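Autoinducer 2-binding protein LsrB (Clostridium saccharobutylicum DSM 13864, PDB 6DSP) binds the quorum-sensing signal autoinducer-2, here in its cyclic tetrahydroxytetrahydrofuran form, as a solute-binding receptor of the LsrB family. Local coordinates at residues 311-314 / 320-323; 110-115 / 119-124; 125-130 / 168-173. All coordinates share one frame; numbering follows the deposited sequence.

Contact 1 of 3, residues 311-314 / 320-323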
loop_
_atom_site.group_PDB
_atom_site.type_symbol
_atom_site.label_atom_id
_atom_site.label_comp_id
_atom_site.label_asym_id
_atom_site.label_seq_id
_atom_site.Cartn_x
_atom_site.Cartn_y
_atom_site.Cartn_z
ATOM N N PRO A 311 -4.198 18.965 -2.511
ATOM C CA PRO A 311 -2.807 19.345 -2.196
ATOM C C PRO A 311 -2.024 18.184 -1.605
ATOM O O PRO A 311 -2.576 17.262 -0.999
ATOM C CB PRO A 311 -2.968 20.470 -1.163
ATOM C CG PRO A 311 -4.308 20.400 -0.696
ATOM C CD PRO A 311 -5.178 19.666 -1.668
ATOM N N ASN A 312 -0.701 18.269 -1.758
ATOM C CA ASN A 312 0.180 17.224 -1.240
ATOM C C ASN A 312 0.006 17.025 0.264
ATOM O O ASN A 312 0.202 15.910 0.777
ATOM C CB ASN A 312 1.623 17.593 -1.533
ATOM C CG ASN A 312 1.948 17.439 -2.996
ATOM O OD1 ASN A 312 1.418 16.557 -3.675
ATOM N ND2 ASN A 312 2.798 18.315 -3.490
ATOM N N SER A 313 -0.365 18.084 0.987
ATOM C CA SER A 313 -0.475 17.968 2.427
ATOM C C SER A 313 -1.648 17.094 2.885
ATOM O O SER A 313 -1.700 16.778 4.080
ATOM C CB SER A 313 -0.567 19.359 3.049
ATOM O OG SER A 313 -1.657 20.081 2.519
ATOM N N VAL A 314 -2.540 16.628 1.993
ATOM C CA VAL A 314 -3.506 15.616 2.439
ATOM C C VAL A 314 -2.828 14.331 2.885
ATOM O O VAL A 314 -3.413 13.561 3.660
ATOM C CB VAL A 314 -4.617 15.340 1.393
ATOM C CG1 VAL A 314 -5.351 16.607 1.008
ATOM C CG2 VAL A 314 -4.106 14.561 0.156
ATOM N N ASP A 320 4.948 20.780 1.556
ATOM C CA ASP A 320 4.849 22.085 0.913
ATOM C C ASP A 320 3.795 22.028 -0.189
ATOM O O ASP A 320 3.824 21.152 -1.068
ATOM C CB ASP A 320 6.230 22.410 0.356
ATOM C CG ASP A 320 6.364 23.833 -0.142
ATOM O OD1 ASP A 320 5.387 24.587 -0.121
ATOM O OD2 ASP A 320 7.496 24.169 -0.565
ATOM N N ASP A 321 2.835 22.949 -0.132
ATOM C CA ASP A 321 1.766 23.019 -1.111
ATOM C C ASP A 321 1.993 24.128 -2.132
ATOM O O ASP A 321 1.085 24.431 -2.910
ATOM C CB ASP A 321 0.411 23.200 -0.411
ATOM C CG ASP A 321 -0.050 21.979 0.350
ATOM O OD1 ASP A 321 0.338 20.834 0.014
ATOM O OD2 ASP A 321 -0.867 22.194 1.303
ATOM N N SER A 322 3.185 24.722 -2.154
ATOM C CA SER A 322 3.435 25.898 -2.984
ATOM C C SER A 322 3.235 25.643 -4.474
ATOM O O SER A 322 2.744 26.520 -5.181
ATOM C CB SER A 322 4.850 26.439 -2.739
ATOM O OG SER A 322 5.017 26.860 -1.409
ATOM N N ASP A 323 3.589 24.455 -4.971
ATOM C CA ASP A 323 3.506 24.149 -6.404
ATOM C C ASP A 323 2.163 23.477 -6.695
ATOM O O ASP A 323 1.959 22.306 -6.368
ATOM C CB ASP A 323 4.671 23.247 -6.801
ATOM C CG ASP A 323 4.661 22.865 -8.262
ATOM O OD1 ASP A 323 3.780 23.291 -9.040
ATOM O OD2 ASP A 323 5.596 22.127 -8.639
HETATM O O HOH W 1 5.069 19.029 -1.565
#
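The carboxylate of Asp321 grips Ser313 with both oxygens. The hydroxyl OG of Ser313 gives a short bond to Asp321 OD2, 2.6 Å long, while the backbone N of the same serine donates to Asp321 OD1 at 3.0 Å, with a bent N-H...O angle of 142°. Each oxygen is met on its syn lone pair, so the two donors sit within the mouth of the carboxylate. Ser313 can offer both at once because its OG lies between its own N and carbonyl carbon (chi1 57°), turned to the same side as the amide. Two points of attachment should fix the rotation of the carboxylate.

Van der Waals contact adds the ring of Pro311, whose CB rests 3.5 Å from Asp321 OD1. Asn312 is joined to the other segment through water 1, which donates to Asp320 O and accepts a weak bond from Asn312 ND2; ND2 is bonded more strongly to Ser326, and OD1 is bonded to Arg118.

Within 320-323, Asp320 OD1 takes two bonds from Ser322, from N at 3.0 Å, well above the carboxylate plane, and from OG at 2.6 Å on the syn lone pair. Asp321 closes the surface loop between strands 305-311 and 327-330 onto the 3-10 turn 312-314, and the bond from Ser322 N to Asp320 OD1 makes an Asx turn.

Contact 2 of 3, residues 110-115 / 119-124; sequences DSDVDP and KVMVSQ. With PAV ((2R,4S)-2-methyl-2,3,3,4-tetrahydroxytetrahydrofuran), chain C.
In the ligand pocket of this periplasmic binding protein fold, Asp110 and Gln124 lie just beyond the ends of the neighbouring parallel strands 105-109 and 120-123. Strand pairing carries on into the loop through Asp110 N, which donates to Val122 O at 3.1 Å. Asp110 CG stands anti to its N (chi1 179°), sending the carboxylate to the ligand, where OD2 accepts from PAV O4 and OD1 from PAV O3. Ser85 OG is also hydrogen-bonded to OD2.

Gln124 NE2 donates to Asp110 OD1 at 2.9 Å, on its anti side and a little out of the carboxylate plane, through a bent bond tilted from the amide plane; the two planes are 11° apart. OD1 has two donors, and Gln276 NE2, hydrogen-bonded to Gln124 OE1, helps fix the rotation of the amide. Water 2 links Asp110 O to Ser123 OG.

Further from the ligand, Met121 packs against the loop. Its chain bends at chi2 (67°) and runs across Asp112, with CB and CG both 3.5 Å from Asp112 OD2. A hydrogen bond to Thr108 at OD1 and a salt bridge to Arg118 at OD2 hold this carboxylate. The methyl CE ends against the backbone of Asp110, 3.5 Å from Asp110 N.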
loop_
_atom_site.group_PDB
_atom_site.type_symbol
_atom_site.label_atom_id
_atom_site.label_comp_id
_atom_site.label_asym_id
_atom_site.label_seq_id
_atom_site.Cartn_x
_atom_site.Cartn_y
_atom_site.Cartn_z
ATOM N N ASP A 110 0.178 4.371 -4.834
ATOM C CA ASP A 110 0.418 3.427 -3.734
ATOM C C ASP A 110 1.411 3.966 -2.709
ATOM O O ASP A 110 1.012 4.293 -1.585
ATOM C CB ASP A 110 0.792 2.045 -4.288
ATOM C CG ASP A 110 1.080 1.037 -3.202
ATOM O OD1 ASP A 110 0.260 0.954 -2.254
ATOM O OD2 ASP A 110 2.086 0.277 -3.332
ATOM N N SER A 111 2.682 4.117 -3.073
ATOM C CA SER A 111 3.692 4.676 -2.175
ATOM C C SER A 111 4.436 5.801 -2.884
ATOM O O SER A 111 5.075 5.581 -3.928
ATOM C CB SER A 111 4.673 3.607 -1.692
ATOM O OG SER A 111 5.499 4.228 -0.716
ATOM N N ASP A 112 4.344 6.995 -2.319
ATOM C CA ASP A 112 4.748 8.223 -2.980
ATOM C C ASP A 112 6.266 8.433 -2.902
ATOM O O ASP A 112 7.005 7.683 -2.238
ATOM C CB ASP A 112 4.037 9.403 -2.299
ATOM C CG ASP A 112 3.758 10.574 -3.243
ATOM O OD1 ASP A 112 4.214 10.604 -4.420
ATOM O OD2 ASP A 112 3.064 11.493 -2.777
ATOM N N VAL A 113 6.716 9.447 -3.646
ATOM C CA VAL A 113 8.095 9.924 -3.577
ATOM C C VAL A 113 8.078 11.394 -3.153
ATOM O O VAL A 113 7.010 11.950 -2.861
ATOM C CB VAL A 113 8.825 9.747 -4.932
ATOM C CG1 VAL A 113 8.811 8.301 -5.325
ATOM C CG2 VAL A 113 8.144 10.609 -6.006
ATOM N N ASP A 114 9.232 12.071 -3.171
ATOM C CA ASP A 114 9.261 13.494 -2.879
ATOM C C ASP A 114 8.327 14.186 -3.868
ATOM O O ASP A 114 8.482 13.989 -5.083
ATOM C CB ASP A 114 10.697 13.994 -3.063
ATOM C CG ASP A 114 10.895 15.461 -2.719
ATOM O OD1 ASP A 114 9.946 16.230 -2.815
ATOM O OD2 ASP A 114 12.052 15.813 -2.396
ATOM N N PRO A 115 7.340 14.965 -3.412
ATOM C CA PRO A 115 6.361 15.532 -4.358
ATOM C C PRO A 115 6.980 16.502 -5.357
ATOM O O PRO A 115 6.306 16.879 -6.330
ATOM C CB PRO A 115 5.341 16.222 -3.436
ATOM C CG PRO A 115 5.455 15.402 -2.141
ATOM C CD PRO A 115 6.936 15.198 -2.009
ATOM N N LYS A 119 4.260 14.493 -10.562
ATOM C CA LYS A 119 3.138 15.398 -10.792
ATOM C C LYS A 119 1.930 15.041 -9.934
ATOM O O LYS A 119 1.506 15.833 -9.103
ATOM C CB LYS A 119 2.786 15.507 -12.293
ATOM C CG LYS A 119 3.980 15.921 -13.189
ATOM C CD LYS A 119 4.867 16.971 -12.527
ATOM C CE LYS A 119 4.183 18.304 -12.353
ATOM N NZ LYS A 119 5.069 19.345 -11.634
ATOM N N VAL A 120 1.403 13.850 -10.087
ATOM C CA VAL A 120 0.237 13.414 -9.339
ATOM C C VAL A 120 0.562 12.080 -8.685
ATOM O O VAL A 120 1.216 11.211 -9.286
ATOM C CB VAL A 120 -0.974 13.238 -10.275
ATOM C CG1 VAL A 120 -2.159 12.588 -9.551
ATOM C CG2 VAL A 120 -1.393 14.593 -10.839
ATOM N N MET A 121 0.103 11.918 -7.454
ATOM C CA MET A 121 0.104 10.655 -6.709
ATOM C C MET A 121 -1.335 10.155 -6.581
ATOM O O MET A 121 -2.204 10.939 -6.202
ATOM C CB MET A 121 0.651 10.933 -5.309
ATOM C CG MET A 121 0.397 9.848 -4.272
ATOM S SD MET A 121 1.291 8.316 -4.597
ATOM C CE MET A 121 0.681 7.391 -3.202
ATOM N N VAL A 122 -1.602 8.888 -6.943
ATOM C CA VAL A 122 -2.902 8.264 -6.697
ATOM C C VAL A 122 -2.808 7.388 -5.460
ATOM O O VAL A 122 -2.175 6.320 -5.462
ATOM C CB VAL A 122 -3.440 7.486 -7.905
ATOM C CG1 VAL A 122 -4.788 6.885 -7.549
ATOM C CG2 VAL A 122 -3.582 8.445 -9.091
ATOM N N SER A 123 -3.424 7.866 -4.375
ATOM C CA SER A 123 -3.267 7.247 -3.067
ATOM C C SER A 123 -4.554 6.578 -2.593
ATOM O O SER A 123 -5.658 7.124 -2.750
ATOM C CB SER A 123 -2.855 8.310 -2.045
ATOM O OG SER A 123 -2.784 7.744 -0.746
ATOM N N GLN A 124 -4.387 5.440 -1.922
ATOM C CA GLN A 124 -5.475 4.679 -1.348
ATOM C C GLN A 124 -6.098 5.330 -0.110
ATOM O O GLN A 124 -7.163 4.875 0.328
ATOM C CB GLN A 124 -4.991 3.269 -0.974
ATOM C CG GLN A 124 -3.738 3.206 -0.078
ATOM C CD GLN A 124 -2.426 3.113 -0.850
ATOM O OE1 GLN A 124 -2.214 3.854 -1.817
ATOM N NE2 GLN A 124 -1.513 2.275 -0.391
HETATM O O2 PAV C . 0.055 -2.541 2.251
HETATM C C2 PAV C . 0.344 -2.637 0.841
HETATM C C1 PAV C . -0.789 -3.326 0.048
HETATM O O5 PAV C . 1.477 -3.669 0.774
HETATM C C5 PAV C . 2.165 -3.426 -0.375
HETATM C C4 PAV C . 1.650 -2.099 -0.960
HETATM O O4 PAV C . 2.739 -1.284 -1.384
HETATM C C3 PAV C . 0.849 -1.533 0.218
HETATM O O3 PAV C . -0.190 -0.714 -0.244
HETATM O O13 PAV C . 1.704 -0.834 1.095
HETATM O O HOH W 2 -0.391 6.363 -0.246
HETATM O O HOH W 3 6.246 18.223 -9.148
#

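Contact 3 of 3, residues 125-130 / 168-173. With PAV ((2R,4S)-2-methyl-2,3,3,4-tetrahydroxytetrahydrofuran), chain C.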
loop_
_atom_site.group_PDB
_atom_site.type_symbol
_atom_site.label_atom_id
_atom_site.label_comp_id
_atom_site.label_asym_id
_atom_site.label_seq_id
_atom_site.Cartn_x
_atom_site.Cartn_y
_atom_site.Cartn_z
ATOM N N GLY A 125 -5.487 6.356 0.474
ATOM C CA GLY A 125 -6.107 7.039 1.600
ATOM C C GLY A 125 -5.096 7.860 2.359
ATOM O O GLY A 125 -3.886 7.775 2.135
ATOM N N THR A 126 -5.616 8.694 3.272
ATOM C CA THR A 126 -4.697 9.461 4.097
ATOM C C THR A 126 -4.074 8.544 5.144
ATOM O O THR A 126 -4.654 7.506 5.516
ATOM C CB THR A 126 -5.417 10.612 4.793
ATOM O OG1 THR A 126 -6.311 10.054 5.764
ATOM C CG2 THR A 126 -6.204 11.481 3.783
ATOM N N PRO A 127 -2.909 8.922 5.676
ATOM C CA PRO A 127 -2.290 8.051 6.680
ATOM C C PRO A 127 -3.085 7.988 7.969
ATOM O O PRO A 127 -3.063 6.966 8.650
ATOM C CB PRO A 127 -0.872 8.623 6.862
ATOM C CG PRO A 127 -0.920 9.980 6.317
ATOM C CD PRO A 127 -2.028 10.024 5.269
ATOM N N GLU A 128 -3.812 9.046 8.307
ATOM C CA GLU A 128 -4.700 8.963 9.464
ATOM C C GLU A 128 -5.810 7.943 9.224
ATOM O O GLU A 128 -6.100 7.115 10.102
ATOM C CB GLU A 128 -5.258 10.357 9.808
ATOM C CG GLU A 128 -6.001 10.365 11.137
ATOM C CD GLU A 128 -6.438 11.760 11.562
ATOM O OE1 GLU A 128 -5.853 12.747 11.040
ATOM O OE2 GLU A 128 -7.361 11.870 12.423
ATOM N N GLN A 129 -6.440 7.990 8.039
ATOM C CA GLN A 129 -7.506 7.036 7.715
ATOM C C GLN A 129 -6.979 5.611 7.788
ATOM O O GLN A 129 -7.624 4.712 8.348
ATOM C CB GLN A 129 -8.006 7.251 6.269
ATOM C CG GLN A 129 -8.970 8.376 6.010
ATOM C CD GLN A 129 -9.370 8.371 4.541
ATOM O OE1 GLN A 129 -8.516 8.258 3.622
ATOM N NE2 GLN A 129 -10.662 8.465 4.300
ATOM N N LEU A 130 -5.827 5.369 7.161
ATOM C CA LEU A 130 -5.350 4.000 7.015
ATOM C C LEU A 130 -4.747 3.489 8.316
ATOM O O LEU A 130 -4.990 2.336 8.700
ATOM C CB LEU A 130 -4.363 3.909 5.840
ATOM C CG LEU A 130 -5.049 4.110 4.484
ATOM C CD1 LEU A 130 -4.065 4.497 3.398
ATOM C CD2 LEU A 130 -5.813 2.839 4.093
ATOM N N GLN A 168 3.842 2.815 4.071
ATOM C CA GLN A 168 3.619 1.984 5.239
ATOM C C GLN A 168 4.137 2.645 6.505
ATOM O O GLN A 168 3.522 2.486 7.571
ATOM C CB GLN A 168 4.243 0.619 5.021
ATOM C CG GLN A 168 3.617 -0.157 3.897
ATOM C CD GLN A 168 4.280 -1.461 3.611
ATOM O OE1 GLN A 168 5.163 -1.940 4.360
ATOM N NE2 GLN A 168 3.862 -2.075 2.500
ATOM N N ASN A 169 5.256 3.377 6.426
ATOM C CA ASN A 169 5.722 4.100 7.603
ATOM C C ASN A 169 4.778 5.237 7.995
ATOM O O ASN A 169 4.595 5.494 9.185
ATOM C CB ASN A 169 7.159 4.563 7.395
ATOM C CG ASN A 169 8.112 3.410 7.506
ATOM O OD1 ASN A 169 8.413 2.968 8.607
ATOM N ND2 ASN A 169 8.537 2.877 6.376
ATOM N N SER A 170 4.143 5.900 7.030
ATOM C CA SER A 170 3.203 6.953 7.404
ATOM C C SER A 170 2.025 6.370 8.169
ATOM O O SER A 170 1.515 7.006 9.102
ATOM C CB SER A 170 2.761 7.775 6.183
ATOM O OG SER A 170 1.851 7.090 5.341
ATOM N N TRP A 171 1.600 5.156 7.816
ATOM C CA TRP A 171 0.511 4.525 8.548
ATOM C C TRP A 171 0.938 4.122 9.951
ATOM O O TRP A 171 0.151 4.245 10.884
ATOM C CB TRP A 171 -0.027 3.317 7.786
ATOM C CG TRP A 171 -0.353 3.590 6.351
ATOM C CD1 TRP A 171 -0.644 4.774 5.766
ATOM C CD2 TRP A 171 -0.315 2.618 5.299
ATOM N NE1 TRP A 171 -0.803 4.610 4.407
ATOM C CE2 TRP A 171 -0.598 3.290 4.101
ATOM C CE3 TRP A 171 -0.069 1.236 5.256
ATOM C CZ2 TRP A 171 -0.653 2.622 2.874
ATOM C CZ3 TRP A 171 -0.100 0.587 4.034
ATOM C CH2 TRP A 171 -0.385 1.287 2.857
ATOM N N GLN A 172 2.149 3.581 10.105
ATOM C CA GLN A 172 2.651 3.210 11.419
ATOM C C GLN A 172 2.714 4.431 12.319
ATOM O O GLN A 172 2.263 4.381 13.461
ATOM C CB GLN A 172 4.015 2.533 11.279
ATOM C CG GLN A 172 4.518 1.868 12.526
ATOM C CD GLN A 172 5.313 2.738 13.460
ATOM O OE1 GLN A 172 5.370 3.931 13.323
ATOM N NE2 GLN A 172 5.907 2.105 14.451
ATOM N N VAL A 173 3.179 5.550 11.789
ATOM C CA VAL A 173 3.286 6.751 12.620
ATOM C C VAL A 173 1.913 7.188 13.102
ATOM O O VAL A 173 1.722 7.505 14.284
ATOM C CB VAL A 173 4.013 7.867 11.851
ATOM C CG1 VAL A 173 3.860 9.177 12.572
ATOM C CG2 VAL A 173 5.481 7.505 11.683
HETATM O O2 PAV C . 0.055 -2.541 2.251
HETATM C C2 PAV C . 0.344 -2.637 0.841
HETATM C C1 PAV C . -0.789 -3.326 0.048
HETATM O O5 PAV C . 1.477 -3.669 0.774
HETATM C C5 PAV C . 2.165 -3.426 -0.375
HETATM C C4 PAV C . 1.650 -2.099 -0.960
HETATM O O4 PAV C . 2.739 -1.284 -1.384
HETATM C C3 PAV C . 0.849 -1.533 0.218
HETATM O O3 PAV C . -0.190 -0.714 -0.244
HETATM O O13 PAV C . 1.704 -0.834 1.095
HETATM O O HOH W 4 -1.286 6.626 2.374
#
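Trp171 reaches from helix 166-182 across the start of helix 127-144, its ring meeting Pro127 and Leu130. From CB the side chain leaves with CG anti to the carbonyl carbon (chi1 -50°), and CG already lies 4.1 Å from Leu130 CB. At CD1 the ring edge abuts the backbone of Pro127, whose CA is 3.8 Å away near the ring plane. Leu130 CB sits over one face, 3.9 Å from the centroid of the five-membered ring and 12° off its normal, a CH-pi contact; Gln168 CA flanks the opposite face. Next, NE1 meets Leu130 CD1 and, in the ring plane, donates to water 4, which donates to Gly125 O. CE2 and CZ2 continue along the same leucine methyl. At the far rim, CZ3 and CH2 come to the ligand, CH2 lying 3.5 Å from PAV O13.

The same oxygen accepts a nearly straight bond of 2.9 Å from Gln168 NE2. Pro127 CB packs on Ser170 OG at 3.5 Å, a hydroxyl hydrogen-bonded to Asp167 O. Helix 127-144 opens with a Thr126-Gln129 capping box, and the tryptophan packed against this first turn forms part of the wall of the autoinducer-2 pocket.

In the fold
Contacts 2 and 3 share the ligand and adjoin along the chain, strand 120-123 being followed by helix 127-144 after a three-residue link. Their centres are about 13 Å apart, and they meet where Gln124 NE2 lies 3.4 Å from Trp171 CZ2 and Gln124 CG 3.7 Å from Leu130 CD1. Asp110 and Gln168 bind different hydroxyls of one ligand, whose shell also includes Lys29, Asp167 and Ser225. Contact 1, on the surface, is centred about 12 Å from contact 2 and about 17 Å from contact 3. It packs against both: Asn312 ND2 is 3.3 Å from Pro115 CB, and Val314 O 3.5 Å from Thr126 CG2.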